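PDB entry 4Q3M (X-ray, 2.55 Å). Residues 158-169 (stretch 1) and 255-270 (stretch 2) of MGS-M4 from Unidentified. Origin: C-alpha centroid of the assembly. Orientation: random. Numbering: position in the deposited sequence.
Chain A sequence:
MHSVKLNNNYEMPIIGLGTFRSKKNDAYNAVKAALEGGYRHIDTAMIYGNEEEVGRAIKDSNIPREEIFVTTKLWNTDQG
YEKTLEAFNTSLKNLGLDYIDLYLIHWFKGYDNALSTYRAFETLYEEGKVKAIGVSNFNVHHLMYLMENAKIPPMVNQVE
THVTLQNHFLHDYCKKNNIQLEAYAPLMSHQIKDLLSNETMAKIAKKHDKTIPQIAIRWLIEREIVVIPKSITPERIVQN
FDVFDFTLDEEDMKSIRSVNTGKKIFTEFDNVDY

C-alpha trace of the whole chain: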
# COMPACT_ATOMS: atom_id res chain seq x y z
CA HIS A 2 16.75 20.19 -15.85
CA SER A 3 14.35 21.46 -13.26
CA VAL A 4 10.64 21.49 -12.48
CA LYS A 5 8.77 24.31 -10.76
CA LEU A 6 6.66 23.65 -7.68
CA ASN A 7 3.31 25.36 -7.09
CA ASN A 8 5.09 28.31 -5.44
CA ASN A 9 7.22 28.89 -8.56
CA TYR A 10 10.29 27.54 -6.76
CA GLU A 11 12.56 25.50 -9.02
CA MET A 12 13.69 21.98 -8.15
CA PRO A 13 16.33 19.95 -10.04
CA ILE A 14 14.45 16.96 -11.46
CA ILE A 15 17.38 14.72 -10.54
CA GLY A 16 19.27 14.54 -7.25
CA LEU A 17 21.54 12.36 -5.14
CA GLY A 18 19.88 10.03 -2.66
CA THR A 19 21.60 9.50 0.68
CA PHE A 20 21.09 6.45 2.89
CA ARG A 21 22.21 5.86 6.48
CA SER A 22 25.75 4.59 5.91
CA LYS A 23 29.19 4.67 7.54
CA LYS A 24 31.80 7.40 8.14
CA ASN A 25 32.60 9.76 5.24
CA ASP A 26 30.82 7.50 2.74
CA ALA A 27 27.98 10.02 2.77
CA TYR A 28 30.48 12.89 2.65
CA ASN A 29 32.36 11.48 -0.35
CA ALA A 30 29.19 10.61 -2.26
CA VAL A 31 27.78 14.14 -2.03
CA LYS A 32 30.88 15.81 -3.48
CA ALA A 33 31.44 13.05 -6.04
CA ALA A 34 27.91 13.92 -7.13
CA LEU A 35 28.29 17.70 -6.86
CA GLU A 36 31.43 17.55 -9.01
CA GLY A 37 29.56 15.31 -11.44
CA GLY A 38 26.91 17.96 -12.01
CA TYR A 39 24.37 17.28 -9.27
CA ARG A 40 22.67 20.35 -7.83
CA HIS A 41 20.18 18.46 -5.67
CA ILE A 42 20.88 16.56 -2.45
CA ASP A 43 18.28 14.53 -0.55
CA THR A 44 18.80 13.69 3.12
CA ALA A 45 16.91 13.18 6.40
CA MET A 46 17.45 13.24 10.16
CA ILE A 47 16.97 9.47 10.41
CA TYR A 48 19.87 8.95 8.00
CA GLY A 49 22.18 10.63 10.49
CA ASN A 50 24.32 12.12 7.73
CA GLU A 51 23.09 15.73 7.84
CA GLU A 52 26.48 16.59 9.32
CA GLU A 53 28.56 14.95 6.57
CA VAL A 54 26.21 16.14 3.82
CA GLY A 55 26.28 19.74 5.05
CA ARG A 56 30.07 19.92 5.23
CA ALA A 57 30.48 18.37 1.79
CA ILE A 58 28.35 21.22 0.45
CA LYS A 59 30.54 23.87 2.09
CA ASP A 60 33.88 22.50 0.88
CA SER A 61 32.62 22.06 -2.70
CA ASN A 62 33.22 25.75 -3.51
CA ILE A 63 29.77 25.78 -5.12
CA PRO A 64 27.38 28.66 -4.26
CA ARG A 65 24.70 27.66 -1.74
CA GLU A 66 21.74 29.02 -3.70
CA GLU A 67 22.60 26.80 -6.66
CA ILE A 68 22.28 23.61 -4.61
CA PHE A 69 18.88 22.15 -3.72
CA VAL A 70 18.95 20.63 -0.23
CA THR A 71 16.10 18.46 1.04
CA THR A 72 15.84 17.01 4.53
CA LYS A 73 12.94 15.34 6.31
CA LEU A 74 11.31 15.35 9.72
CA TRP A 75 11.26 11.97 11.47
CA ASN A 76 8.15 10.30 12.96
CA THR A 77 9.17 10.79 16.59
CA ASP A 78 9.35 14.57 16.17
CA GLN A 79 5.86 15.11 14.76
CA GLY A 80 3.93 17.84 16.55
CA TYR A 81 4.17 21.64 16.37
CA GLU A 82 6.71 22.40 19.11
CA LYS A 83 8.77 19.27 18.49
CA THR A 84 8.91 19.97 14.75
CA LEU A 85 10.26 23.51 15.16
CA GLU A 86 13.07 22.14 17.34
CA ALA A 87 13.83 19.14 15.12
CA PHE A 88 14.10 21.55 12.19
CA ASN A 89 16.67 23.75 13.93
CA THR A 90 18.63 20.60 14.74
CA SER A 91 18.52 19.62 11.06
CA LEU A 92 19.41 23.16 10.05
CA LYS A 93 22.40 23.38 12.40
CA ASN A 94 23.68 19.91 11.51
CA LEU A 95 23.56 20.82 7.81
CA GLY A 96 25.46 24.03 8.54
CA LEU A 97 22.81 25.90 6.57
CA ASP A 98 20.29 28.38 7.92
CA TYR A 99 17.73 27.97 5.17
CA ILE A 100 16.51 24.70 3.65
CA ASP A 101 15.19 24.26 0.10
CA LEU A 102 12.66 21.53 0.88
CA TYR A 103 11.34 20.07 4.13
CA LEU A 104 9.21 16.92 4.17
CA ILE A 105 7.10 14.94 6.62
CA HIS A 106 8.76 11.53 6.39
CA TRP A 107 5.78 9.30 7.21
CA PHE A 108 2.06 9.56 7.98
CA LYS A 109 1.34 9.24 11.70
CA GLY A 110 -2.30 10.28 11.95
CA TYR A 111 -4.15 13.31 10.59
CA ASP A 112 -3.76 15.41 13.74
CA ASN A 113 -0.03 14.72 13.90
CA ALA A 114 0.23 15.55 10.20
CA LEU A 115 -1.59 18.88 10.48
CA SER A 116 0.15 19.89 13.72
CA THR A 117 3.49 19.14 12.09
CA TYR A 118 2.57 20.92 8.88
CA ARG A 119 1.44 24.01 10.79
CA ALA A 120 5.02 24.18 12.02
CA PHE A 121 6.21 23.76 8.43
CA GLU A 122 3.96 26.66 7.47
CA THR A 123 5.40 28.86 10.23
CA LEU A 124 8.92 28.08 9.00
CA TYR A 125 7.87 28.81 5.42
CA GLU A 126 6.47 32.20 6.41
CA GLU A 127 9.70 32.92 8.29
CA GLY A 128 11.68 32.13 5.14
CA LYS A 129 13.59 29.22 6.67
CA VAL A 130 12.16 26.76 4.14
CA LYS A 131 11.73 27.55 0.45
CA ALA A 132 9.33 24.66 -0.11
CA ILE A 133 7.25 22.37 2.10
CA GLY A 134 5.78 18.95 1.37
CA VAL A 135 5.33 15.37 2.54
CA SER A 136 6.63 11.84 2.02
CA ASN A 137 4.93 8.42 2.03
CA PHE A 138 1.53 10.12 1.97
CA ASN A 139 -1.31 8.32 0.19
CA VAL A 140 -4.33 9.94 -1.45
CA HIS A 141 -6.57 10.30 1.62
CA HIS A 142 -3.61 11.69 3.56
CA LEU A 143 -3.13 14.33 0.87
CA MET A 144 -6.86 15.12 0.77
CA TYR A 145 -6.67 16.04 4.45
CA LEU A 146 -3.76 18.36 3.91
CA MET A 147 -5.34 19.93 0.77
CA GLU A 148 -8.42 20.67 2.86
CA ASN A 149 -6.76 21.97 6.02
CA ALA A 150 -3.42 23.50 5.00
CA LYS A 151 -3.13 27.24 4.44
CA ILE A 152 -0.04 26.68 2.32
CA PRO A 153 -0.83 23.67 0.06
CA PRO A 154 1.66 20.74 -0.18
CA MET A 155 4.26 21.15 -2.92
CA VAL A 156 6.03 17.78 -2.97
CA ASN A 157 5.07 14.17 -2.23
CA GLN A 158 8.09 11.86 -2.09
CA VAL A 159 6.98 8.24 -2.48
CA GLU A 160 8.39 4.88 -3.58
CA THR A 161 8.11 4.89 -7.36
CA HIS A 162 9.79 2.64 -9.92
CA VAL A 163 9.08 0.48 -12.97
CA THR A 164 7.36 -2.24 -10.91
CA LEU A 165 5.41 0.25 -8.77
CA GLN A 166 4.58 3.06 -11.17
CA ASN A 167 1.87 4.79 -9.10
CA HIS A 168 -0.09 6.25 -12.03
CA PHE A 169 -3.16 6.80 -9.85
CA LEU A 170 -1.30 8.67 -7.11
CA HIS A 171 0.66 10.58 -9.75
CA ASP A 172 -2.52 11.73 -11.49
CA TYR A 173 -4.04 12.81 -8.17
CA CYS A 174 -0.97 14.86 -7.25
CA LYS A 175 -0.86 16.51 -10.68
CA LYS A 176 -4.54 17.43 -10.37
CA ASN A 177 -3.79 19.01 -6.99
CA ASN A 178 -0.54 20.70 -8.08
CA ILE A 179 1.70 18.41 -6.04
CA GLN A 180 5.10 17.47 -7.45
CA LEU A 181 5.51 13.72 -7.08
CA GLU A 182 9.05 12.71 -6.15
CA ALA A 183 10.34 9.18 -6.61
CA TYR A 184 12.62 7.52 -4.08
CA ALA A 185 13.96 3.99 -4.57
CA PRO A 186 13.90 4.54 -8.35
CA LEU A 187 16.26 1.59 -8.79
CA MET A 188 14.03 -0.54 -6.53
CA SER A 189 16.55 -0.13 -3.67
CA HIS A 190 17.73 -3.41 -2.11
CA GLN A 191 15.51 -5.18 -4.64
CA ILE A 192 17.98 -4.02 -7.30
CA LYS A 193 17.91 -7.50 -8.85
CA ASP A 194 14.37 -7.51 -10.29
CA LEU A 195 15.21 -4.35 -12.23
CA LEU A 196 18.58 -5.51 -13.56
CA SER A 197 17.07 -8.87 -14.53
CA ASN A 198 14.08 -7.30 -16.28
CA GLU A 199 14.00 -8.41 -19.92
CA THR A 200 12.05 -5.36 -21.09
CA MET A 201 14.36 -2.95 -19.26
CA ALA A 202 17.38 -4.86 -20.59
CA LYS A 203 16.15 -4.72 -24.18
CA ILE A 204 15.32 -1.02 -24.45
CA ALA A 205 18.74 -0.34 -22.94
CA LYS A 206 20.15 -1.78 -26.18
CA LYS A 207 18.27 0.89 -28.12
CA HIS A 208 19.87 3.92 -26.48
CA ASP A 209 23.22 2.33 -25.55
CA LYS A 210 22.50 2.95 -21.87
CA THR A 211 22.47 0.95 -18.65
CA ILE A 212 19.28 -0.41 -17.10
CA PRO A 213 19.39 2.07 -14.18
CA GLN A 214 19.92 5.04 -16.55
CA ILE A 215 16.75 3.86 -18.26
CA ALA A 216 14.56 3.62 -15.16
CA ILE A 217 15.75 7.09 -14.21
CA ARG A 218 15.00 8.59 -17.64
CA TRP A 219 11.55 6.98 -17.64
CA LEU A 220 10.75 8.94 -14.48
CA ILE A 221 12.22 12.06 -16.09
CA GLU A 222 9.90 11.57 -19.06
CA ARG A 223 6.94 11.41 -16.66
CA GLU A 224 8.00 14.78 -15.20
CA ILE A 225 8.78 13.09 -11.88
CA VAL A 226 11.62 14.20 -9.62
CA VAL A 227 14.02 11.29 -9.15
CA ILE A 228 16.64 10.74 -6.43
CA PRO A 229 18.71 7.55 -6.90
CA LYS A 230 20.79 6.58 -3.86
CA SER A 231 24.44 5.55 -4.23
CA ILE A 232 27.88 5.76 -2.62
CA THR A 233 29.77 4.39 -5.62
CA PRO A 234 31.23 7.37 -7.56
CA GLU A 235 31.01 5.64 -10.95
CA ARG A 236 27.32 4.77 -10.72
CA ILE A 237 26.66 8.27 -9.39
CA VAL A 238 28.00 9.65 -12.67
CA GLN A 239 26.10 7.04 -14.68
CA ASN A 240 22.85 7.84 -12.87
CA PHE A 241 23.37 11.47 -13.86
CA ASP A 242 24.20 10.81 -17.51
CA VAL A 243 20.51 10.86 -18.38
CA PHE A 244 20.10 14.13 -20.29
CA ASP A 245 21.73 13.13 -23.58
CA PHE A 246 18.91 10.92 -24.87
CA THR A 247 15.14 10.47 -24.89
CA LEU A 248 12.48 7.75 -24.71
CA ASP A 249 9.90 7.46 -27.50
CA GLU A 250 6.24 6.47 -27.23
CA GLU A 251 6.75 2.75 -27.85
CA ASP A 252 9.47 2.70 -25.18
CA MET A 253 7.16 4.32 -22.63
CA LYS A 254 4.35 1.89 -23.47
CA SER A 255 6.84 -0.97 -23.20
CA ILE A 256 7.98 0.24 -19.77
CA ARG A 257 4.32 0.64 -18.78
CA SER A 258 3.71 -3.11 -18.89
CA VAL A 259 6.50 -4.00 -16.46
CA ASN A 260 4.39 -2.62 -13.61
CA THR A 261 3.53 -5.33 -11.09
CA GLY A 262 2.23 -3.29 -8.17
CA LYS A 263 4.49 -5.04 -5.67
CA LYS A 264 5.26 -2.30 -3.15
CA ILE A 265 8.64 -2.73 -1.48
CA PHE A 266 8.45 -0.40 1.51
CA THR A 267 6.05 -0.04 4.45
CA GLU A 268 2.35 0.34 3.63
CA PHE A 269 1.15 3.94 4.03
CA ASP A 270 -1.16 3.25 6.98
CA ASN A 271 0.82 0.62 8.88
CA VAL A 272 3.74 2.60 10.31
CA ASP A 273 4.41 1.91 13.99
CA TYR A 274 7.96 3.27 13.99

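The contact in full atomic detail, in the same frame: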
# COMPACT_ATOMS: atom_id res chain seq x y z
N GLN A 158 7.05 12.83 -1.78
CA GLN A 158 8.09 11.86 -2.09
C GLN A 158 7.65 10.44 -1.71
O GLN A 158 7.53 10.12 -0.53
CB GLN A 158 9.40 12.21 -1.39
CG GLN A 158 10.53 11.25 -1.71
CD GLN A 158 11.81 11.57 -0.96
OE1 GLN A 158 12.38 10.70 -0.30
NE2 GLN A 158 12.26 12.81 -1.05
N VAL A 159 7.43 9.60 -2.72
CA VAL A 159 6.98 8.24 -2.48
C VAL A 159 7.77 7.22 -3.30
O VAL A 159 8.38 7.57 -4.31
CB VAL A 159 5.49 8.07 -2.80
CG1 VAL A 159 4.63 8.83 -1.80
CG2 VAL A 159 5.19 8.52 -4.22
N GLU A 160 7.76 5.97 -2.86
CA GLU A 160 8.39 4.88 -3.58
C GLU A 160 7.78 4.73 -4.96
O GLU A 160 6.60 4.41 -5.10
CB GLU A 160 8.26 3.57 -2.81
CG GLU A 160 8.70 2.34 -3.59
CD GLU A 160 8.21 1.05 -2.98
OE1 GLU A 160 7.77 1.07 -1.81
OE2 GLU A 160 8.26 0.01 -3.67
N THR A 161 8.59 4.97 -5.99
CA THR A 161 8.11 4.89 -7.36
C THR A 161 9.19 4.35 -8.29
O THR A 161 10.28 4.91 -8.39
CB THR A 161 7.64 6.26 -7.88
OG1 THR A 161 6.69 6.82 -6.97
CG2 THR A 161 7.00 6.13 -9.25
N HIS A 162 8.88 3.25 -8.96
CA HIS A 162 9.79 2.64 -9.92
C HIS A 162 9.00 1.85 -10.96
O HIS A 162 7.78 1.89 -10.98
CB HIS A 162 10.81 1.75 -9.22
CG HIS A 162 10.24 0.94 -8.10
ND1 HIS A 162 9.37 -0.11 -8.31
CD2 HIS A 162 10.40 1.02 -6.76
CE1 HIS A 162 9.03 -0.64 -7.15
NE2 HIS A 162 9.64 0.03 -6.19
N VAL A 163 9.71 1.13 -11.82
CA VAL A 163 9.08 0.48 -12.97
C VAL A 163 8.14 -0.67 -12.58
O VAL A 163 7.31 -1.08 -13.39
CB VAL A 163 10.13 -0.06 -13.95
CG1 VAL A 163 10.94 1.09 -14.54
CG2 VAL A 163 11.04 -1.07 -13.27
N THR A 164 8.25 -1.18 -11.36
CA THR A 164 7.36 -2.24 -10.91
C THR A 164 6.25 -1.69 -10.01
O THR A 164 5.25 -2.36 -9.76
CB THR A 164 8.12 -3.35 -10.16
OG1 THR A 164 8.99 -2.77 -9.18
CG2 THR A 164 8.95 -4.17 -11.13
N LEU A 165 6.44 -0.46 -9.53
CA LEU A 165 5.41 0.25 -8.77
C LEU A 165 5.29 1.67 -9.30
O LEU A 165 5.86 2.61 -8.74
CB LEU A 165 5.75 0.26 -7.28
CG LEU A 165 4.66 0.77 -6.32
CD1 LEU A 165 3.53 -0.23 -6.21
CD2 LEU A 165 5.25 1.09 -4.96
N GLN A 166 4.54 1.83 -10.39
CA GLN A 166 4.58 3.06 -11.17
C GLN A 166 3.68 4.17 -10.64
O GLN A 166 3.86 5.34 -10.99
CB GLN A 166 4.21 2.74 -12.63
CG GLN A 166 5.09 1.66 -13.24
CD GLN A 166 4.91 1.53 -14.74
OE1 GLN A 166 4.12 2.26 -15.35
NE2 GLN A 166 5.65 0.61 -15.35
N ASN A 167 2.71 3.81 -9.80
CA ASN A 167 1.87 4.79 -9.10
C ASN A 167 1.19 5.81 -10.00
O ASN A 167 1.22 7.01 -9.72
CB ASN A 167 2.70 5.54 -8.05
CG ASN A 167 3.33 4.61 -7.04
OD1 ASN A 167 2.78 3.55 -6.71
ND2 ASN A 167 4.50 4.99 -6.53
N HIS A 168 0.57 5.35 -11.09
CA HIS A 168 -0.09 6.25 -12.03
C HIS A 168 -1.31 6.94 -11.41
O HIS A 168 -1.62 8.09 -11.75
CB HIS A 168 -0.51 5.50 -13.29
CG HIS A 168 0.64 5.11 -14.17
ND1 HIS A 168 1.10 5.91 -15.19
CD2 HIS A 168 1.43 4.01 -14.17
CE1 HIS A 168 2.12 5.32 -15.78
NE2 HIS A 168 2.34 4.17 -15.18
N PHE A 169 -1.99 6.25 -10.51
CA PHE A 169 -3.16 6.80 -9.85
C PHE A 169 -2.77 7.94 -8.92
O PHE A 169 -3.33 9.03 -8.98
CB PHE A 169 -3.90 5.71 -9.07
CG PHE A 169 -5.20 6.16 -8.47
CD1 PHE A 169 -6.38 6.06 -9.19
CD2 PHE A 169 -5.25 6.68 -7.19
CE1 PHE A 169 -7.58 6.48 -8.64
CE2 PHE A 169 -6.45 7.10 -6.64
CZ PHE A 169 -7.62 7.00 -7.37
N SER A 255 6.17 0.29 -23.49
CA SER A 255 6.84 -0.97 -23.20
C SER A 255 7.25 -1.03 -21.73
O SER A 255 7.21 -2.09 -21.10
CB SER A 255 8.07 -1.16 -24.09
OG SER A 255 8.57 -2.48 -24.01
N ILE A 256 7.63 0.12 -21.18
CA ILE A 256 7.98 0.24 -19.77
C ILE A 256 6.71 0.18 -18.92
O ILE A 256 6.74 -0.26 -17.77
CB ILE A 256 8.75 1.55 -19.49
CG1 ILE A 256 10.04 1.60 -20.31
CG2 ILE A 256 9.07 1.69 -18.00
CD1 ILE A 256 10.92 2.79 -20.00
N ARG A 257 5.60 0.62 -19.49
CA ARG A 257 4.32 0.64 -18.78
C ARG A 257 3.89 -0.75 -18.33
O ARG A 257 3.32 -0.91 -17.25
CB ARG A 257 3.24 1.26 -19.67
CG ARG A 257 1.86 1.31 -19.03
CD ARG A 257 1.88 2.12 -17.75
NE ARG A 257 0.59 2.09 -17.06
CZ ARG A 257 0.26 1.19 -16.14
NH1 ARG A 257 1.13 0.24 -15.80
NH2 ARG A 257 -0.93 1.23 -15.56
N SER A 258 4.18 -1.75 -19.15
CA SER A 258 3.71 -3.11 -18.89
C SER A 258 4.47 -3.82 -17.77
O SER A 258 3.98 -4.80 -17.21
CB SER A 258 3.79 -3.95 -20.17
OG SER A 258 2.89 -3.47 -21.15
N VAL A 259 5.66 -3.33 -17.45
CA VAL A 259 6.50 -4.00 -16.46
C VAL A 259 6.08 -3.64 -15.03
O VAL A 259 6.73 -4.04 -14.06
CB VAL A 259 8.00 -3.68 -16.67
CG1 VAL A 259 8.35 -3.75 -18.14
CG2 VAL A 259 8.34 -2.31 -16.12
N ASN A 260 4.98 -2.90 -14.91
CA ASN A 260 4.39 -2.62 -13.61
C ASN A 260 3.76 -3.87 -13.02
O ASN A 260 2.99 -4.56 -13.69
CB ASN A 260 3.35 -1.51 -13.72
CG ASN A 260 2.80 -1.08 -12.37
OD1 ASN A 260 3.56 -0.75 -11.45
ND2 ASN A 260 1.48 -1.11 -12.23
N THR A 261 4.08 -4.17 -11.76
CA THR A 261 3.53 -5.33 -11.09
C THR A 261 2.65 -4.92 -9.92
O THR A 261 1.69 -5.61 -9.58
CB THR A 261 4.64 -6.27 -10.58
OG1 THR A 261 5.41 -5.61 -9.57
CG2 THR A 261 5.56 -6.68 -11.73
N GLY A 262 2.99 -3.79 -9.30
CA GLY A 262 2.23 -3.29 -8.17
C GLY A 262 2.73 -3.84 -6.85
O GLY A 262 2.10 -3.66 -5.81
N LYS A 263 3.88 -4.51 -6.89
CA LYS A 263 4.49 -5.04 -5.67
C LYS A 263 5.26 -3.94 -4.94
O LYS A 263 6.40 -3.62 -5.31
CB LYS A 263 5.42 -6.21 -6.00
CG LYS A 263 6.16 -6.77 -4.80
CD LYS A 263 7.13 -7.87 -5.20
CE LYS A 263 6.39 -9.16 -5.53
NZ LYS A 263 5.80 -9.79 -4.32
N LYS A 264 4.64 -3.36 -3.92
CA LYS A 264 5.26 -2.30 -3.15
C LYS A 264 6.33 -2.86 -2.22
O LYS A 264 6.10 -3.82 -1.49
CB LYS A 264 4.20 -1.54 -2.34
CG LYS A 264 4.75 -0.38 -1.53
CD LYS A 264 3.64 0.57 -1.11
CE LYS A 264 4.18 1.69 -0.23
NZ LYS A 264 5.34 2.38 -0.86
N ILE A 265 7.51 -2.25 -2.26
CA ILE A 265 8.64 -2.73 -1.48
C ILE A 265 8.59 -2.27 -0.03
O ILE A 265 8.76 -3.07 0.89
CB ILE A 265 9.98 -2.27 -2.10
CG1 ILE A 265 10.10 -2.77 -3.54
CG2 ILE A 265 11.16 -2.77 -1.26
CD1 ILE A 265 11.37 -2.32 -4.24
N PHE A 266 8.35 -0.98 0.18
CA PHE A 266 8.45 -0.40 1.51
C PHE A 266 7.12 -0.39 2.26
O PHE A 266 6.07 -0.73 1.70
CB PHE A 266 9.02 1.01 1.43
CG PHE A 266 10.44 1.06 0.95
CD1 PHE A 266 11.49 0.85 1.83
CD2 PHE A 266 10.73 1.28 -0.39
CE1 PHE A 266 12.80 0.88 1.39
CE2 PHE A 266 12.04 1.31 -0.83
CZ PHE A 266 13.08 1.11 0.06
N THR A 267 7.18 0.00 3.53
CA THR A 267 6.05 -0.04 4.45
C THR A 267 4.77 0.57 3.89
O THR A 267 4.79 1.65 3.30
CB THR A 267 6.39 0.68 5.77
OG1 THR A 267 7.65 0.21 6.26
CG2 THR A 267 5.31 0.43 6.82
N GLU A 268 3.65 -0.14 4.07
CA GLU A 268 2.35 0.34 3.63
C GLU A 268 2.01 1.66 4.32
O GLU A 268 2.32 1.83 5.50
CB GLU A 268 1.27 -0.72 3.90
CG GLU A 268 0.04 -0.61 3.00
CD GLU A 268 -0.92 0.47 3.44
OE1 GLU A 268 -1.05 0.69 4.66
OE2 GLU A 268 -1.54 1.11 2.56
N PHE A 269 1.39 2.57 3.58
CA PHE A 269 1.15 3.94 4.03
C PHE A 269 0.52 4.06 5.42
O PHE A 269 0.85 4.97 6.18
CB PHE A 269 0.26 4.67 3.02
CG PHE A 269 0.83 4.72 1.63
CD1 PHE A 269 1.66 5.76 1.24
CD2 PHE A 269 0.52 3.74 0.70
CE1 PHE A 269 2.18 5.82 -0.04
CE2 PHE A 269 1.04 3.79 -0.58
CZ PHE A 269 1.87 4.83 -0.95
N ASP A 270 -0.39 3.14 5.74
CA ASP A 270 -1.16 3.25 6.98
C ASP A 270 -0.81 2.19 8.02
O ASP A 270 -1.62 1.89 8.90
CB ASP A 270 -2.66 3.17 6.66
CG ASP A 270 -3.20 4.48 6.11
OD1 ASP A 270 -2.95 5.53 6.72
OD2 ASP A 270 -3.88 4.44 5.06
O HOH W 1 5.82 5.67 -0.54
O HOH W 2 4.83 4.20 -2.89
O HOH W 3 7.99 -4.37 -6.94

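The carboxylate of Glu160 anchors one end of this contact. Its OE1 forms a salt bridge with Lys264 NZ at 2.9 Å and also accepts the backbone N of Phe266 at 2.9 Å, while OE2 accepts Ile265 N at 2.8 Å. A buried negative charge needs such compensation, and a glutamate, with chi1 and chi2 both t, reaches across to consecutive amides of the other chain segment. His162 steadies the acid from its own side, donating from NE2 to Glu160 OE2 at 2.9 Å. A water extends the salt bridge, accepting from Lys264 NZ at 2.8 Å and donating to Glu160 O at 2.8 Å.

Farther along, the backbone carbonyl of Thr164 receives two amides in succession, Thr261 N at 2.9 Å and Gly262 N at 2.7 Å. Gly262 has phi/psi of 89/10, where a CB would jam against the preceding carbonyl oxygen, so glycine suits the position. Asn260 returns a bond in the other direction: its OD1 accepts Gln166 N at 3.0 Å.

The amide group of Gln166 serves as a connector, since it can donate and accept at once. NE2 donates to Ile256 O at 2.8 Å and, within its own stretch, to Val163 O at 3.1 Å; OE1 accepts from His168 NE2 at 2.6 Å. That bond helps hold the imidazole, on which the guanidinium of Arg257 lies flat, with centres 4.1 Å apart and planes at 18°. The arrangement is a stack: Arg257 NE and His168 NE2 are 3.3 Å apart, but the angle is wrong for a hydrogen bond.

Apolar packing fills in around these bonds. Branched Val163 meets two neighbours, its CB 3.6 Å from Val259 CG2 and its CG1 4.0 Å from Ile256 CG2. Leu165 CD2 rests 3.8 Å from Lys264 CG, using the lysine's aliphatic stem, and Val159 CG1 touches the ring edge of Phe269 at CE1, 4.3 Å away.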